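Local coordinates for protein aryl acylamidase (bacterium CSBL00001, PDB 4YJI) that is an amidase signature enzyme that probably hydrolyses the amide bond of N-aryl acylamides and here holds N-(4-hydroxyphenyl)acetamide in its pocket, at residues L82-F87 with G180-G185; Y136-T141 with M325-T330; A187-A192 with C431-T436. The protein carries 1 engineered substitution. All coordinates share one frame; numbering follows the deposited sequence.

Contact 1 of 3, residues L82-F87 with G180-G185; sequences LMKDLF and GGTDGG. With TYL (N-(4-hydroxyphenyl)acetamide (tylenol)), chain C.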
loop_
_atom_site.group_PDB
_atom_site.type_symbol
_atom_site.label_atom_id
_atom_site.label_comp_id
_atom_site.label_asym_id
_atom_site.label_seq_id
_atom_site.Cartn_x
_atom_site.Cartn_y
_atom_site.Cartn_z
ATOM N N LEU A 82 12.599 1.646 1.831
ATOM C CA LEU A 82 12.663 0.240 1.469
ATOM C C LEU A 82 11.542 -0.098 0.488
ATOM O O LEU A 82 10.472 0.537 0.513
ATOM C CB LEU A 82 12.556 -0.653 2.709
ATOM C CG LEU A 82 13.746 -0.724 3.664
ATOM C CD1 LEU A 82 13.712 0.416 4.677
ATOM C CD2 LEU A 82 13.761 -2.074 4.368
ATOM N N MET A 83 11.792 -1.088 -0.368
ATOM C CA MET A 83 10.795 -1.549 -1.347
ATOM C C MET A 83 10.123 -2.829 -0.851
ATOM O O MET A 83 10.628 -3.494 0.039
ATOM C CB MET A 83 11.434 -1.803 -2.718
ATOM C CG MET A 83 12.353 -3.028 -2.740
ATOM S SD MET A 83 13.007 -3.456 -4.382
ATOM C CE MET A 83 11.494 -3.759 -5.292
ATOM N N LYS A 84 8.987 -3.170 -1.450
ATOM C CA LYS A 84 8.210 -4.346 -1.059
ATOM C C LYS A 84 8.662 -5.612 -1.781
ATOM O O LYS A 84 8.886 -5.591 -2.990
ATOM C CB LYS A 84 6.735 -4.080 -1.350
ATOM C CG LYS A 84 5.782 -5.224 -1.052
ATOM C CD LYS A 84 4.360 -4.784 -1.412
ATOM C CE LYS A 84 3.353 -5.887 -1.169
ATOM N NZ LYS A 84 1.971 -5.416 -1.534
ATOM N N ASP A 85 8.755 -6.720 -1.048
ATOM C CA ASP A 85 9.122 -8.008 -1.641
ATOM C C ASP A 85 7.901 -8.727 -2.250
ATOM O O ASP A 85 7.486 -9.782 -1.777
ATOM C CB ASP A 85 9.790 -8.891 -0.585
ATOM C CG ASP A 85 10.238 -10.237 -1.138
ATOM O OD1 ASP A 85 10.428 -10.347 -2.378
ATOM O OD2 ASP A 85 10.400 -11.180 -0.321
ATOM N N LEU A 86 7.319 -8.137 -3.286
ATOM C CA LEU A 86 6.242 -8.773 -4.030
ATOM C C LEU A 86 6.372 -8.374 -5.492
ATOM O O LEU A 86 6.140 -7.216 -5.849
ATOM C CB LEU A 86 4.865 -8.378 -3.472
ATOM C CG LEU A 86 3.668 -8.938 -4.243
ATOM C CD1 LEU A 86 3.749 -10.455 -4.326
ATOM C CD2 LEU A 86 2.347 -8.505 -3.602
ATOM N N PHE A 87 6.746 -9.346 -6.327
ATOM C CA PHE A 87 7.162 -9.095 -7.709
ATOM C C PHE A 87 8.234 -8.003 -7.752
ATOM O O PHE A 87 8.291 -7.209 -8.686
ATOM C CB PHE A 87 5.970 -8.718 -8.589
ATOM C CG PHE A 87 4.956 -9.827 -8.736
ATOM C CD1 PHE A 87 5.226 -10.927 -9.537
ATOM C CD2 PHE A 87 3.747 -9.771 -8.061
ATOM C CE1 PHE A 87 4.298 -11.956 -9.671
ATOM C CE2 PHE A 87 2.814 -10.798 -8.186
ATOM C CZ PHE A 87 3.092 -11.889 -8.994
ATOM N N GLY A 180 7.654 1.887 0.052
ATOM C CA GLY A 180 6.887 1.586 -1.142
ATOM C C GLY A 180 5.928 0.433 -0.942
ATOM O O GLY A 180 6.268 -0.566 -0.307
ATOM N N GLY A 181 4.722 0.580 -1.482
ATOM C CA GLY A 181 3.728 -0.475 -1.439
ATOM C C GLY A 181 3.228 -0.773 -2.842
ATOM O O GLY A 181 3.428 0.012 -3.764
ATOM N N THR A 182 2.598 -1.928 -3.010
ATOM C CA THR A 182 1.902 -2.230 -4.257
ATOM C C THR A 182 0.481 -2.573 -3.859
ATOM O O THR A 182 0.230 -2.852 -2.690
ATOM C CB THR A 182 2.550 -3.376 -5.036
ATOM O OG1 THR A 182 2.375 -4.605 -4.319
ATOM C CG2 THR A 182 4.049 -3.105 -5.248
ATOM N N ASP A 183 -0.454 -2.515 -4.798
ATOM C CA ASP A 183 -1.867 -2.509 -4.423
ATOM C C ASP A 183 -2.685 -3.157 -5.543
ATOM O O ASP A 183 -2.778 -2.620 -6.648
ATOM C CB ASP A 183 -2.290 -1.050 -4.134
ATOM C CG ASP A 183 -3.679 -0.909 -3.486
ATOM O OD1 ASP A 183 -4.656 -1.486 -3.999
ATOM O OD2 ASP A 183 -3.800 -0.166 -2.477
ATOM N N GLY A 184 -3.267 -4.324 -5.255
ATOM C CA GLY A 184 -4.091 -5.029 -6.224
ATOM C C GLY A 184 -5.503 -5.229 -5.686
ATOM O O GLY A 184 -6.443 -5.462 -6.453
ATOM N N GLY A 185 -5.639 -5.123 -4.367
ATOM C CA GLY A 185 -6.929 -5.222 -3.693
ATOM C C GLY A 185 -6.977 -4.296 -2.490
ATOM O O GLY A 185 -7.918 -4.343 -1.692
HETATM C C1 TYL C . -1.895 -7.688 -3.987
HETATM C C2 TYL C . -0.946 -6.687 -4.162
HETATM C C3 TYL C . -0.203 -6.652 -5.335
HETATM C C4 TYL C . -0.412 -7.619 -6.310
HETATM C C5 TYL C . -1.354 -8.623 -6.127
HETATM C C6 TYL C . -2.097 -8.664 -4.956
HETATM N N TYL C . -2.655 -7.753 -2.804
HETATM C C TYL C . -3.393 -6.693 -2.299
HETATM C CM TYL C . -4.141 -6.951 -1.009
HETATM O O4 TYL C . 0.339 -7.591 -7.502
HETATM O O TYL C . -3.437 -5.614 -2.869
HETATM O O HOH W 1 8.416 -1.211 1.328
#
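All four side-chain torsions of K84 lie near 180°, a fully stretched chain that carries NZ across to T182 on the neighbouring strand, whose chi1 of 68° sets OG1 between its backbone N and carbonyl carbon. K84 NZ bonds T182 OG1 at 2.9 Å and, weakly, T182 O at 3.3 Å; its principal partner is S163 OG, with S164 OG as another. A long, straight lysine suits a place where one buried nitrogen must reach several oxygens. The backbones run parallel at 16°, joined by a nearly straight bond from G180 N to L82 O (3.2 Å), and a water donates to both L82 O and G180 O. Beyond the strands, L86 brings its CD2 branch to 3.6 Å from ligand C3, an apolar touch that suits a phenyl ring. The ligand carbonyl O is gripped from the other end by G184 N and G185 N, each at 2.7 Å; at G184 a beta carbon would crowd ligand C5. Paired glycine N-H groups on an acyl oxygen are consistent with an oxyanion hole, and K84 beside S163 with the Ser-cisSer-Lys triad of amidase signature enzymes.

Contact 2 of 3, residues Y136-T141 with M325-T330; sequences YGFRGT and MIAIPT. With TYL (N-(4-hydroxyphenyl)acetamide (tylenol)), chain C.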
loop_
_atom_site.group_PDB
_atom_site.type_symbol
_atom_site.label_atom_id
_atom_site.label_comp_id
_atom_site.label_asym_id
_atom_site.label_seq_id
_atom_site.Cartn_x
_atom_site.Cartn_y
_atom_site.Cartn_z
ATOM N N TYR A 136 2.267 -14.153 -2.826
ATOM C CA TYR A 136 1.569 -13.610 -3.998
ATOM C C TYR A 136 0.624 -12.449 -3.681
ATOM O O TYR A 136 -0.268 -12.135 -4.473
ATOM C CB TYR A 136 0.788 -14.716 -4.722
ATOM C CG TYR A 136 1.621 -15.497 -5.711
ATOM C CD1 TYR A 136 2.134 -14.882 -6.848
ATOM C CD2 TYR A 136 1.891 -16.854 -5.523
ATOM C CE1 TYR A 136 2.895 -15.589 -7.773
ATOM C CE2 TYR A 136 2.660 -17.571 -6.448
ATOM C CZ TYR A 136 3.156 -16.926 -7.568
ATOM O OH TYR A 136 3.920 -17.601 -8.499
ATOM N N GLY A 137 0.828 -11.810 -2.531
ATOM C CA GLY A 137 -0.005 -10.700 -2.098
ATOM C C GLY A 137 -1.444 -11.094 -1.787
ATOM O O GLY A 137 -2.318 -10.233 -1.662
ATOM N N PHE A 138 -1.695 -12.389 -1.636
ATOM C CA PHE A 138 -3.077 -12.879 -1.721
ATOM C C PHE A 138 -3.818 -12.896 -0.377
ATOM O O PHE A 138 -4.457 -13.892 -0.031
ATOM C CB PHE A 138 -3.099 -14.279 -2.349
ATOM C CG PHE A 138 -4.302 -14.531 -3.238
ATOM C CD1 PHE A 138 -5.552 -14.742 -2.692
ATOM C CD2 PHE A 138 -4.170 -14.567 -4.616
ATOM C CE1 PHE A 138 -6.661 -14.971 -3.500
ATOM C CE2 PHE A 138 -5.269 -14.805 -5.427
ATOM C CZ PHE A 138 -6.521 -14.998 -4.863
ATOM N N ARG A 139 -3.749 -11.785 0.357
ATOM C CA ARG A 139 -4.541 -11.559 1.573
ATOM C C ARG A 139 -4.261 -10.171 2.142
ATOM O O ARG A 139 -3.231 -9.557 1.819
ATOM C CB ARG A 139 -4.257 -12.624 2.643
ATOM C CG ARG A 139 -2.795 -12.765 3.024
ATOM C CD ARG A 139 -2.587 -13.947 3.974
ATOM N NE ARG A 139 -2.908 -15.213 3.322
ATOM C CZ ARG A 139 -3.307 -16.313 3.956
ATOM N NH1 ARG A 139 -3.449 -16.313 5.282
ATOM N NH2 ARG A 139 -3.576 -17.414 3.254
ATOM N N GLY A 140 -5.166 -9.696 3.000
ATOM C CA GLY A 140 -5.059 -8.386 3.623
ATOM C C GLY A 140 -4.272 -8.364 4.923
ATOM O O GLY A 140 -4.288 -7.371 5.655
ATOM N N THR A 141 -3.577 -9.465 5.197
ATOM C CA THR A 141 -2.660 -9.580 6.329
ATOM C C THR A 141 -1.256 -9.869 5.821
ATOM O O THR A 141 -1.083 -10.291 4.681
ATOM C CB THR A 141 -3.078 -10.705 7.275
ATOM O OG1 THR A 141 -3.323 -11.885 6.497
ATOM C CG2 THR A 141 -4.334 -10.310 8.035
ATOM N N MET A 325 -9.919 -12.836 -10.598
ATOM C CA MET A 325 -9.140 -11.882 -11.385
ATOM C C MET A 325 -7.649 -11.873 -11.030
ATOM O O MET A 325 -6.794 -11.779 -11.918
ATOM C CB MET A 325 -9.691 -10.469 -11.212
ATOM C CG MET A 325 -11.026 -10.235 -11.874
ATOM S SD MET A 325 -11.635 -8.588 -11.423
ATOM C CE MET A 325 -10.513 -7.571 -12.360
ATOM N N ILE A 326 -7.343 -11.940 -9.742
ATOM C CA ILE A 326 -5.959 -11.985 -9.269
ATOM C C ILE A 326 -5.327 -13.364 -9.496
ATOM O O ILE A 326 -4.128 -13.478 -9.761
ATOM C CB ILE A 326 -5.884 -11.618 -7.760
ATOM C CG1 ILE A 326 -6.159 -10.130 -7.572
ATOM C CG2 ILE A 326 -4.514 -11.944 -7.170
ATOM C CD1 ILE A 326 -4.962 -9.257 -7.912
ATOM N N ALA A 327 -6.143 -14.411 -9.401
ATOM C CA ALA A 327 -5.652 -15.780 -9.565
ATOM C C ALA A 327 -5.160 -16.076 -10.981
ATOM O O ALA A 327 -4.247 -16.877 -11.148
ATOM C CB ALA A 327 -6.750 -16.800 -9.176
ATOM N N ILE A 328 -5.769 -15.478 -12.006
ATOM C CA ILE A 328 -5.353 -15.825 -13.369
ATOM C C ILE A 328 -3.877 -15.416 -13.624
ATOM O O ILE A 328 -3.075 -16.258 -14.037
ATOM C CB ILE A 328 -6.304 -15.220 -14.445
ATOM C CG1 ILE A 328 -7.698 -15.845 -14.333
ATOM C CG2 ILE A 328 -5.739 -15.463 -15.850
ATOM C CD1 ILE A 328 -8.771 -15.118 -15.147
ATOM N N PRO A 329 -3.489 -14.156 -13.339
ATOM C CA PRO A 329 -2.044 -13.895 -13.475
ATOM C C PRO A 329 -1.157 -14.637 -12.463
ATOM O O PRO A 329 0.020 -14.861 -12.745
ATOM C CB PRO A 329 -1.934 -12.375 -13.268
ATOM C CG PRO A 329 -3.239 -11.952 -12.658
ATOM C CD PRO A 329 -4.255 -12.906 -13.174
ATOM N N THR A 330 -1.701 -14.999 -11.301
ATOM C CA THR A 330 -0.947 -15.787 -10.328
ATOM C C THR A 330 -0.623 -17.165 -10.898
ATOM O O THR A 330 0.494 -17.669 -10.753
ATOM C CB THR A 330 -1.731 -15.960 -9.009
ATOM O OG1 THR A 330 -1.997 -14.675 -8.435
ATOM C CG2 THR A 330 -0.929 -16.770 -8.027
HETATM C C1 TYL C . -1.895 -7.688 -3.987
HETATM C C2 TYL C . -0.946 -6.687 -4.162
HETATM C C3 TYL C . -0.203 -6.652 -5.335
HETATM C C4 TYL C . -0.412 -7.619 -6.310
HETATM C C5 TYL C . -1.354 -8.623 -6.127
HETATM C C6 TYL C . -2.097 -8.664 -4.956
HETATM N N TYL C . -2.655 -7.753 -2.804
HETATM C C TYL C . -3.393 -6.693 -2.299
HETATM C CM TYL C . -4.141 -6.951 -1.009
HETATM O O4 TYL C . 0.339 -7.591 -7.502
HETATM O O TYL C . -3.437 -5.614 -2.869
HETATM O O HOH W 2 -0.473 -12.465 -7.426
#
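One wall of the acylamide pocket of this amidase-fold enzyme is made here, where the loop Y136-T141 lies against helix 315-339 and Y136 and F138 meet I326 and T330. The methyl of T330 sits almost squarely over the middle of the Y136 ring: CG2 is 3.6 Å from the ring centroid, a CH-pi contact only 10° off the normal. T330 can do this because OG1 lies beside the backbone N (chi1 -60°), which leaves CG2 anti to that N and aimed at the ring. OG1 then donates to I326 O at 2.8 Å, from above the carbonyl plane, and the same oxygen also accepts from T330 N. Threonine thus serves both needs, a methyl for the aromatic face and a hydroxyl that its own helix satisfies. F138, at the centre of an inverse gamma turn, runs antiparallel to the I326 side chain, CE2 reaching I326 CG2 at 3.4 Å, while W359 meets the F138 ring with planes at about 25°. The branches of I326 divide the work, since CD1 lies 4.1 Å from ligand C5. The far end of Y136 is anchored by a bond between OH and S333 OG. Between the two aromatics, G137 has positive phi and a beta carbon there would clash with ligand C1; its carbonyl faces the bound amide, and ligand N donates to G137 O at 2.8 Å. A water ties loop to helix, donating to Y136 O at 3.0 Å and to T330 OG1 at 2.9 Å.

Contact 3 of 3, residues A187-A192 with C431-T436; sequences AIRIPA and CMTYLT. Engineered in segment 187-192: A187 (natural residue Ser). With TYL (N-(4-hydroxyphenyl)acetamide (tylenol)), chain C.
R189 lays one face of its guanidinium against T433, whose CB stands 3.4 Å above the plane, nearer its edge than its centre. A bend at chi3 (-78°) turns the group so that NH1 donates to T433 O at 3.0 Å, with NH2 adding a weak bond to the same oxygen. T433 O also accepts from T436 N, and NH1 and T436 N approach it from opposite faces of the carbonyl plane. The charge of R189 is matched by a salt bridge from NH2 to D183, which makes arginine apt: one flat group serves a carboxylate and a backbone oxygen together. A leucine here would probably leave D183 without its charged mate and T433 O without its donor from across the contact. Alongside, I190 brings CD1 to 3.6 Å from C431 SG, at the start of the type I turn that leads from C431 to Y434, while T433 OG1 bonds G185 O. The engineered A187, serine in the natural protein, puts its CB 3.1 Å from the ligand carbonyl O and its N gives that oxygen a weak bond. That place is consistent with the nucleophile position of an amidase signature active site.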
loop_
_atom_site.group_PDB
_atom_site.type_symbol
_atom_site.label_atom_id
_atom_site.label_comp_id
_atom_site.label_asym_id
_atom_site.label_seq_id
_atom_site.Cartn_x
_atom_site.Cartn_y
_atom_site.Cartn_z
ATOM N N ALA A 187 -3.552 -3.100 -1.016
ATOM C CA ALA A 187 -2.369 -3.339 -0.189
ATOM C C ALA A 187 -1.535 -2.103 0.196
ATOM O O ALA A 187 -0.684 -2.204 1.065
ATOM C CB ALA A 187 -1.482 -4.345 -0.855
ATOM N N ILE A 188 -1.765 -0.950 -0.425
ATOM C CA ILE A 188 -1.133 0.286 0.045
ATOM C C ILE A 188 -1.929 0.830 1.235
ATOM O O ILE A 188 -1.379 1.422 2.174
ATOM C CB ILE A 188 -1.066 1.354 -1.077
ATOM C CG1 ILE A 188 -0.002 0.987 -2.116
ATOM C CG2 ILE A 188 -0.787 2.733 -0.522
ATOM C CD1 ILE A 188 -0.199 1.718 -3.452
ATOM N N ARG A 189 -3.236 0.607 1.184
ATOM C CA ARG A 189 -4.182 1.293 2.057
ATOM C C ARG A 189 -4.564 0.465 3.277
ATOM O O ARG A 189 -4.777 1.019 4.356
ATOM C CB ARG A 189 -5.447 1.662 1.258
ATOM C CG ARG A 189 -5.145 2.625 0.087
ATOM C CD ARG A 189 -6.245 2.636 -0.965
ATOM N NE ARG A 189 -6.184 1.462 -1.840
ATOM C CZ ARG A 189 -7.235 0.973 -2.486
ATOM N NH1 ARG A 189 -8.428 1.542 -2.328
ATOM N NH2 ARG A 189 -7.101 -0.094 -3.264
ATOM N N ILE A 190 -4.667 -0.846 3.091
ATOM C CA ILE A 190 -5.027 -1.770 4.187
ATOM C C ILE A 190 -4.052 -1.686 5.367
ATOM O O ILE A 190 -4.478 -1.411 6.496
ATOM C CB ILE A 190 -5.120 -3.244 3.689
ATOM C CG1 ILE A 190 -6.247 -3.417 2.654
ATOM C CG2 ILE A 190 -5.301 -4.218 4.872
ATOM C CD1 ILE A 190 -6.003 -4.602 1.719
ATOM N N PRO A 191 -2.736 -1.881 5.129
ATOM C CA PRO A 191 -1.865 -1.803 6.310
ATOM C C PRO A 191 -1.704 -0.368 6.828
ATOM O O PRO A 191 -1.409 -0.190 8.011
ATOM C CB PRO A 191 -0.531 -2.385 5.802
ATOM C CG PRO A 191 -0.545 -2.138 4.344
ATOM C CD PRO A 191 -1.992 -2.278 3.922
ATOM N N ALA A 192 -1.898 0.638 5.974
ATOM C CA ALA A 192 -1.862 2.020 6.434
ATOM C C ALA A 192 -2.967 2.243 7.473
ATOM O O ALA A 192 -2.710 2.803 8.535
ATOM C CB ALA A 192 -2.000 2.999 5.271
ATOM N N CYS A 431 -11.660 -6.166 3.083
ATOM C CA CYS A 431 -10.871 -5.057 2.543
ATOM C C CYS A 431 -11.663 -4.286 1.498
ATOM O O CYS A 431 -11.474 -4.497 0.301
ATOM C CB CYS A 431 -9.577 -5.563 1.914
ATOM S SG CYS A 431 -8.613 -6.653 2.997
ATOM N N MET A 432 -12.500 -3.360 1.945
ATOM C CA MET A 432 -13.420 -2.648 1.059
ATOM C C MET A 432 -12.689 -1.815 0.006
ATOM O O MET A 432 -13.271 -1.388 -0.991
ATOM C CB MET A 432 -14.351 -1.787 1.903
ATOM C CG MET A 432 -15.065 -2.601 2.986
ATOM S SD MET A 432 -16.385 -1.658 3.768
ATOM C CE MET A 432 -15.447 -0.626 4.891
ATOM N N THR A 433 -11.396 -1.613 0.241
ATOM C CA THR A 433 -10.489 -0.984 -0.708
ATOM C C THR A 433 -10.500 -1.559 -2.131
ATOM O O THR A 433 -10.173 -0.837 -3.083
ATOM C CB THR A 433 -9.052 -1.089 -0.183
ATOM O OG1 THR A 433 -8.821 -2.431 0.252
ATOM C CG2 THR A 433 -8.852 -0.150 0.994
ATOM N N TYR A 434 -10.864 -2.833 -2.296
ATOM C CA TYR A 434 -10.668 -3.454 -3.608
ATOM C C TYR A 434 -11.600 -2.881 -4.676
ATOM O O TYR A 434 -11.374 -3.091 -5.879
ATOM C CB TYR A 434 -10.805 -4.991 -3.542
ATOM C CG TYR A 434 -12.178 -5.560 -3.197
ATOM C CD1 TYR A 434 -13.244 -5.483 -4.095
ATOM C CD2 TYR A 434 -12.382 -6.242 -2.003
ATOM C CE1 TYR A 434 -14.491 -6.028 -3.784
ATOM C CE2 TYR A 434 -13.614 -6.787 -1.687
ATOM C CZ TYR A 434 -14.665 -6.676 -2.574
ATOM O OH TYR A 434 -15.897 -7.218 -2.244
ATOM N N LEU A 435 -12.626 -2.148 -4.252
ATOM C CA LEU A 435 -13.503 -1.492 -5.216
ATOM C C LEU A 435 -12.726 -0.553 -6.170
ATOM O O LEU A 435 -13.063 -0.472 -7.349
ATOM C CB LEU A 435 -14.608 -0.714 -4.497
ATOM C CG LEU A 435 -15.585 -1.570 -3.685
ATOM C CD1 LEU A 435 -16.659 -0.713 -3.023
ATOM C CD2 LEU A 435 -16.218 -2.643 -4.554
ATOM N N THR A 436 -11.701 0.153 -5.684
ATOM C CA THR A 436 -10.935 1.031 -6.594
ATOM C C THR A 436 -9.938 0.268 -7.480
ATOM O O THR A 436 -9.480 0.803 -8.492
ATOM C CB THR A 436 -10.135 2.129 -5.852
ATOM O OG1 THR A 436 -9.151 1.523 -5.003
ATOM C CG2 THR A 436 -11.064 3.031 -5.039
HETATM C C1 TYL C . -1.895 -7.688 -3.987
HETATM C C2 TYL C . -0.946 -6.687 -4.162
HETATM C C3 TYL C . -0.203 -6.652 -5.335
HETATM C C4 TYL C . -0.412 -7.619 -6.310
HETATM C C5 TYL C . -1.354 -8.623 -6.127
HETATM C C6 TYL C . -2.097 -8.664 -4.956
HETATM N N TYL C . -2.655 -7.753 -2.804
HETATM C C TYL C . -3.393 -6.693 -2.299
HETATM C CM TYL C . -4.141 -6.951 -1.009
HETATM O O4 TYL C . 0.339 -7.591 -7.502
HETATM O O TYL C . -3.437 -5.614 -2.869
#

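In the fold
From the N terminus, contact 1 opens at strand 80-84 and closes, with 92 residues between, on strand 178-183, setting an edge strand of the three-stranded sheet beside an edge strand of the eight-stranded one. Contact 2 opens inside that span, in the loop following strand 126-131, and closes, with 183 residues between, on helix 315-339, so the two cross. Contact 3 opens just after contact 1 has closed and spans 238 residues to helix 434-439; it is in series with contact 1 but crosses contact 2. Their centres lie about 12 to 13 Å apart, and all three touch the ligand. Direct joints include L86 on G137, F87 on Y136 and G140 on I190.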